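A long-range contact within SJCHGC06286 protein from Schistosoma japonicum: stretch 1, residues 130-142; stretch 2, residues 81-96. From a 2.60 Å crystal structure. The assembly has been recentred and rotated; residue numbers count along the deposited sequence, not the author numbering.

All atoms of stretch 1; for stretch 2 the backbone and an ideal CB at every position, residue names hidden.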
# COMPACT_ATOMS: atom_id res chain seq x y z
N ARG A 130 3.22 2.42 -1.38
CA ARG A 130 4.26 2.63 -2.39
C ARG A 130 4.93 4.00 -2.26
O ARG A 130 6.15 4.12 -2.31
CB ARG A 130 3.67 2.54 -3.79
CG ARG A 130 4.69 2.48 -4.87
CD ARG A 130 4.07 2.41 -6.25
NE ARG A 130 3.91 3.77 -6.73
CZ ARG A 130 4.68 4.33 -7.66
NH1 ARG A 130 5.63 3.62 -8.26
NH2 ARG A 130 4.47 5.59 -8.00
N ILE A 131 4.09 5.01 -2.09
CA ILE A 131 4.52 6.39 -2.06
C ILE A 131 5.39 6.62 -0.83
O ILE A 131 6.45 7.22 -0.91
CB ILE A 131 3.29 7.34 -2.10
CG1 ILE A 131 2.89 7.57 -3.56
CG2 ILE A 131 3.55 8.65 -1.37
CD1 ILE A 131 1.42 7.90 -3.74
N LEU A 132 4.94 6.10 0.31
CA LEU A 132 5.72 6.16 1.53
C LEU A 132 7.05 5.45 1.39
O LEU A 132 8.09 6.00 1.77
CB LEU A 132 4.95 5.52 2.69
CG LEU A 132 3.65 6.24 3.09
CD1 LEU A 132 3.06 5.70 4.38
CD2 LEU A 132 3.93 7.71 3.26
N VAL A 133 7.01 4.22 0.86
CA VAL A 133 8.19 3.37 0.73
C VAL A 133 9.24 4.04 -0.19
O VAL A 133 10.42 4.14 0.16
CB VAL A 133 7.82 1.94 0.23
CG1 VAL A 133 9.06 1.22 -0.45
CG2 VAL A 133 7.21 1.12 1.38
N LEU A 134 8.79 4.52 -1.34
CA LEU A 134 9.67 5.24 -2.24
C LEU A 134 10.27 6.52 -1.65
O LEU A 134 11.37 6.92 -2.01
CB LEU A 134 8.93 5.56 -3.53
CG LEU A 134 8.61 4.30 -4.32
CD1 LEU A 134 7.79 4.63 -5.58
CD2 LEU A 134 9.91 3.56 -4.65
N ARG A 135 9.55 7.18 -0.74
CA ARG A 135 10.11 8.38 -0.13
C ARG A 135 11.05 8.02 1.00
O ARG A 135 12.05 8.69 1.22
CB ARG A 135 9.02 9.33 0.38
CG ARG A 135 8.21 9.95 -0.74
CD ARG A 135 7.62 11.29 -0.33
NE ARG A 135 8.62 12.36 -0.26
CZ ARG A 135 8.40 13.62 -0.64
NH1 ARG A 135 7.22 13.97 -1.14
NH2 ARG A 135 9.36 14.52 -0.54
N LEU A 136 10.71 6.97 1.73
CA LEU A 136 11.58 6.44 2.78
C LEU A 136 12.92 5.98 2.22
O LEU A 136 13.95 6.04 2.89
CB LEU A 136 10.88 5.27 3.47
CG LEU A 136 9.92 5.64 4.60
CD1 LEU A 136 8.98 4.47 4.89
CD2 LEU A 136 10.72 6.03 5.86
N SER A 137 12.91 5.50 0.99
CA SER A 137 14.09 4.86 0.44
C SER A 137 15.09 5.85 -0.17
O SER A 137 16.27 5.51 -0.36
CB SER A 137 13.69 3.74 -0.54
OG SER A 137 13.16 4.27 -1.73
N LYS A 138 14.63 7.07 -0.46
CA LYS A 138 15.55 8.16 -0.80
C LYS A 138 16.72 8.26 0.20
O LYS A 138 17.84 8.53 -0.20
CB LYS A 138 14.83 9.52 -0.91
CG LYS A 138 13.90 9.68 -2.12
CD LYS A 138 14.63 9.50 -3.46
CE LYS A 138 13.69 9.65 -4.65
NZ LYS A 138 14.35 9.40 -5.98
N HIS A 139 16.46 8.04 1.48
CA HIS A 139 17.51 8.08 2.49
C HIS A 139 17.76 6.72 3.12
O HIS A 139 18.28 6.64 4.24
CB HIS A 139 17.13 9.04 3.62
CG HIS A 139 16.81 10.42 3.16
ND1 HIS A 139 17.65 11.16 2.36
CD2 HIS A 139 15.73 11.21 3.40
CE1 HIS A 139 17.11 12.34 2.11
NE2 HIS A 139 15.94 12.39 2.73
N GLY A 140 17.39 5.66 2.43
CA GLY A 140 17.67 4.34 2.94
C GLY A 140 17.10 4.02 4.31
O GLY A 140 17.79 3.49 5.16
N HIS A 141 15.82 4.31 4.51
CA HIS A 141 15.19 4.02 5.79
C HIS A 141 14.65 2.61 5.78
O HIS A 141 13.43 2.37 5.83
CB HIS A 141 14.12 5.05 6.13
CG HIS A 141 14.66 6.41 6.44
ND1 HIS A 141 15.51 6.65 7.50
CD2 HIS A 141 14.50 7.61 5.82
CE1 HIS A 141 15.84 7.93 7.53
NE2 HIS A 141 15.24 8.53 6.51
N SER A 142 15.58 1.66 5.73
CA SER A 142 15.22 0.27 5.51
C SER A 142 14.28 -0.28 6.58
O SER A 142 13.27 -0.89 6.24
CB SER A 142 16.47 -0.60 5.36
OG SER A 142 17.13 -0.77 6.59
N UNK A 81 -0.82 16.95 -3.03
CA UNK A 81 0.62 16.90 -3.12
C UNK A 81 1.13 15.99 -2.01
O UNK A 81 0.38 15.59 -1.12
CB UNK A 81 1.23 18.30 -3.02
N UNK A 82 2.42 15.66 -2.09
CA UNK A 82 3.01 14.72 -1.15
C UNK A 82 3.65 15.45 0.01
O UNK A 82 3.27 15.25 1.17
CB UNK A 82 4.04 13.83 -1.85
N UNK A 83 4.59 16.33 -0.33
CA UNK A 83 5.56 16.93 0.60
C UNK A 83 5.09 17.19 2.03
O UNK A 83 5.84 16.95 2.99
CB UNK A 83 6.03 18.26 0.01
N UNK A 84 3.85 17.68 2.18
CA UNK A 84 3.25 17.96 3.48
C UNK A 84 3.33 16.76 4.41
O UNK A 84 3.94 16.81 5.47
CB UNK A 84 1.79 18.39 3.31
N UNK A 85 2.71 15.67 3.97
CA UNK A 85 2.50 14.49 4.80
C UNK A 85 3.78 13.73 5.15
O UNK A 85 3.88 13.15 6.23
CB UNK A 85 1.53 13.54 4.09
N UNK A 86 4.74 13.71 4.24
CA UNK A 86 5.98 13.02 4.52
C UNK A 86 6.59 13.72 5.71
O UNK A 86 6.96 13.09 6.71
CB UNK A 86 6.92 13.01 3.32
N UNK A 87 6.68 15.04 5.60
CA UNK A 87 7.19 15.85 6.69
C UNK A 87 6.41 15.58 7.96
O UNK A 87 6.98 15.25 9.00
CB UNK A 87 7.13 17.34 6.33
N UNK A 88 5.09 15.71 7.86
CA UNK A 88 4.25 15.53 9.02
C UNK A 88 4.46 14.13 9.59
O UNK A 88 4.19 13.88 10.77
CB UNK A 88 2.78 15.76 8.67
N UNK A 89 4.94 13.22 8.75
CA UNK A 89 5.26 11.85 9.17
C UNK A 89 6.71 11.73 9.62
O UNK A 89 7.04 10.88 10.46
CB UNK A 89 4.99 10.87 8.03
N UNK A 90 7.56 12.58 9.08
CA UNK A 90 8.94 12.63 9.49
C UNK A 90 9.69 11.58 8.72
O UNK A 90 10.35 10.72 9.30
CB UNK A 90 9.09 12.43 11.00
N UNK A 91 9.58 11.69 7.41
CA UNK A 91 10.05 10.65 6.50
C UNK A 91 10.98 11.21 5.44
O UNK A 91 11.71 10.47 4.81
CB UNK A 91 8.86 9.95 5.83
N UNK A 92 10.95 12.52 5.25
CA UNK A 92 11.85 13.14 4.28
C UNK A 92 13.19 13.53 4.89
O UNK A 92 14.07 14.06 4.20
CB UNK A 92 11.19 14.38 3.67
N UNK A 93 13.34 13.25 6.17
CA UNK A 93 14.56 13.58 6.90
C UNK A 93 15.68 12.59 6.62
O UNK A 93 15.44 11.40 6.34
CB UNK A 93 14.28 13.63 8.40
N UNK A 94 16.91 13.08 6.68
CA UNK A 94 18.09 12.24 6.77
C UNK A 94 18.09 11.66 8.19
O UNK A 94 18.92 10.83 8.55
CB UNK A 94 19.37 13.02 6.47
N UNK A 95 17.13 12.12 8.99
CA UNK A 95 17.08 11.77 10.39
C UNK A 95 16.41 10.43 10.60
O UNK A 95 15.27 10.25 10.16
CB UNK A 95 16.35 12.86 11.18
N UNK A 96 17.10 9.50 11.27
CA UNK A 96 16.51 8.20 11.61
C UNK A 96 15.06 8.38 12.05
O UNK A 96 14.78 9.21 12.92
CB UNK A 96 17.32 7.51 12.71

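Position 81 has extended backbone angles (-120/170) and an ideal CB with nothing of stretch 1 within 5.5 Å, so almost any residue would suit; it is Glu81, whose side chain leads away.

At 82, CA-to-CB points toward stretch 1, and the ideal CB lies 5.2 Å from Ile131 CG2. That methyl invites an aliphatic chain, although the Arg135 guanidinium is also near. The residue is Ile82: its CD1 meets Ile131 CG2 at 3.9 Å.

Position 83 points away, with its ideal CB 4.6 Å from Arg135 NH1. A polar or acidic residue would suit the nearby positive charge. Glu83 is deposited; its OE2 stands 4.1 Å from Arg135 NH2, opposite charges beyond salt-bridge range.

Positions 84, 85, 87 and 88 have open space around their ideal CB atoms and leave the choice wide. They are Pro84, Val85, Gln87 and Ser88; Ser88 OG donates to Val85 O (2.9 Å).

Position 86 points toward stretch 1, its ideal CB 4.0 Å from Arg135 NE, which favours a small residue such as alanine or serine. Ala86 places its CB over one face of the guanidinium.

Position 89 points toward stretch 1 but its CB is beyond 5.5 Å, so a longer apolar chain could reach Leu132. Leu89 does, CD1 to Leu132 CD2 at 4.2 Å.

At 90, phi/psi of 84/56 just after the helix favours glycine, and Gly90 is found.

At 91, CA-to-CB points sideways, yet the ideal CB is 4.3 Å from Leu136 CD2, and Leu132 is nearby. Leucine, isoleucine, valine or methionine would be plausible. Ile91 packs CG1 against Leu136 CD2 (3.7 Å) and CD1 near Leu132 CD2 (4.4 Å).

Position 92 also points sideways, with its ideal CB 4.6 Å from Arg135 NH2; a short acidic or amide chain could turn to it. Asp92 forms a salt bridge, OD1 to Arg135 NE at 2.9 Å, whose hydrogen bond is weak at 123°. Its backbone O accepts from His139 NE2 at 2.9 Å, which any side chain would permit.

Position 93 points away, so stretch 1 reads mainly its carbonyl: His141 NE2 donates to the O of 93 at 2.9 Å, nearly straight at 166°. Many residues would fit; the deposited one is Ser93, which bonds locally, Ser93 OG donating to the O of 95 (3.0 Å).

Positions 94, 95 and 96 all point away, leaving polar residues free to extend outward; phi of -40° at 96 is compatible with proline. They are Asp94, whose N lies over one face of the His139 ring, Lys95 and Pro96, whose CA is 4.1 Å from His141 CE1.

Stretch 2 81-96: EIEPVAQSLGIDSDKP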
# COMPACT_ATOMS: atom_id res chain seq x y z
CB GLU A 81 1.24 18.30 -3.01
CG GLU A 81 1.30 19.06 -4.34
CD GLU A 81 -0.08 19.43 -4.87
OE1 GLU A 81 -0.97 19.76 -4.05
OE2 GLU A 81 -0.28 19.41 -6.11
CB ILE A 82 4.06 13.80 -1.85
CG1 ILE A 82 3.41 13.03 -3.00
CG2 ILE A 82 4.68 12.85 -0.86
CD1 ILE A 82 4.22 11.82 -3.46
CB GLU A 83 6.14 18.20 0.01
CG GLU A 83 6.92 17.96 -1.26
CD GLU A 83 8.09 18.90 -1.39
OE1 GLU A 83 7.90 20.13 -1.23
OE2 GLU A 83 9.21 18.41 -1.66
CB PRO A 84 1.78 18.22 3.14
CG PRO A 84 1.78 18.67 1.72
CD PRO A 84 2.95 18.02 1.06
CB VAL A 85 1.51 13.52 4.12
CG1 VAL A 85 0.84 12.64 5.15
CG2 VAL A 85 0.48 14.31 3.31
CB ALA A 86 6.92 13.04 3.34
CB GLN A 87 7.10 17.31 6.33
CG GLN A 87 7.91 17.67 5.12
CD GLN A 87 8.17 19.14 5.02
OE1 GLN A 87 8.31 19.83 6.04
NE2 GLN A 87 8.23 19.65 3.80
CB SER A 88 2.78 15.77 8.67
OG SER A 88 2.17 14.60 8.13
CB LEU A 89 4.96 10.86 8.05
CG LEU A 89 3.50 10.41 8.05
CD1 LEU A 89 3.05 9.94 6.66
CD2 LEU A 89 3.28 9.35 9.12
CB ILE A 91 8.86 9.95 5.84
CG1 ILE A 91 8.43 8.77 6.69
CG2 ILE A 91 9.20 9.51 4.42
CD1 ILE A 91 7.26 8.04 6.11
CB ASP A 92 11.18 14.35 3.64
CG ASP A 92 10.15 13.95 2.63
OD1 ASP A 92 10.28 12.86 2.04
OD2 ASP A 92 9.19 14.73 2.43
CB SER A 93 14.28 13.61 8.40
OG SER A 93 13.64 12.41 8.82
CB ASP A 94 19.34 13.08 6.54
CG ASP A 94 20.61 12.26 6.55
OD1 ASP A 94 20.61 11.14 7.10
OD2 ASP A 94 21.62 12.75 6.02
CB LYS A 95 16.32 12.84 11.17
CG LYS A 95 17.20 13.94 11.73
CD LYS A 95 16.50 14.67 12.87
CE LYS A 95 17.49 15.49 13.71
NZ LYS A 95 18.43 14.63 14.49
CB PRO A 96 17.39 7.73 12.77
CG PRO A 96 18.73 8.28 12.43
CD PRO A 96 18.49 9.61 11.75
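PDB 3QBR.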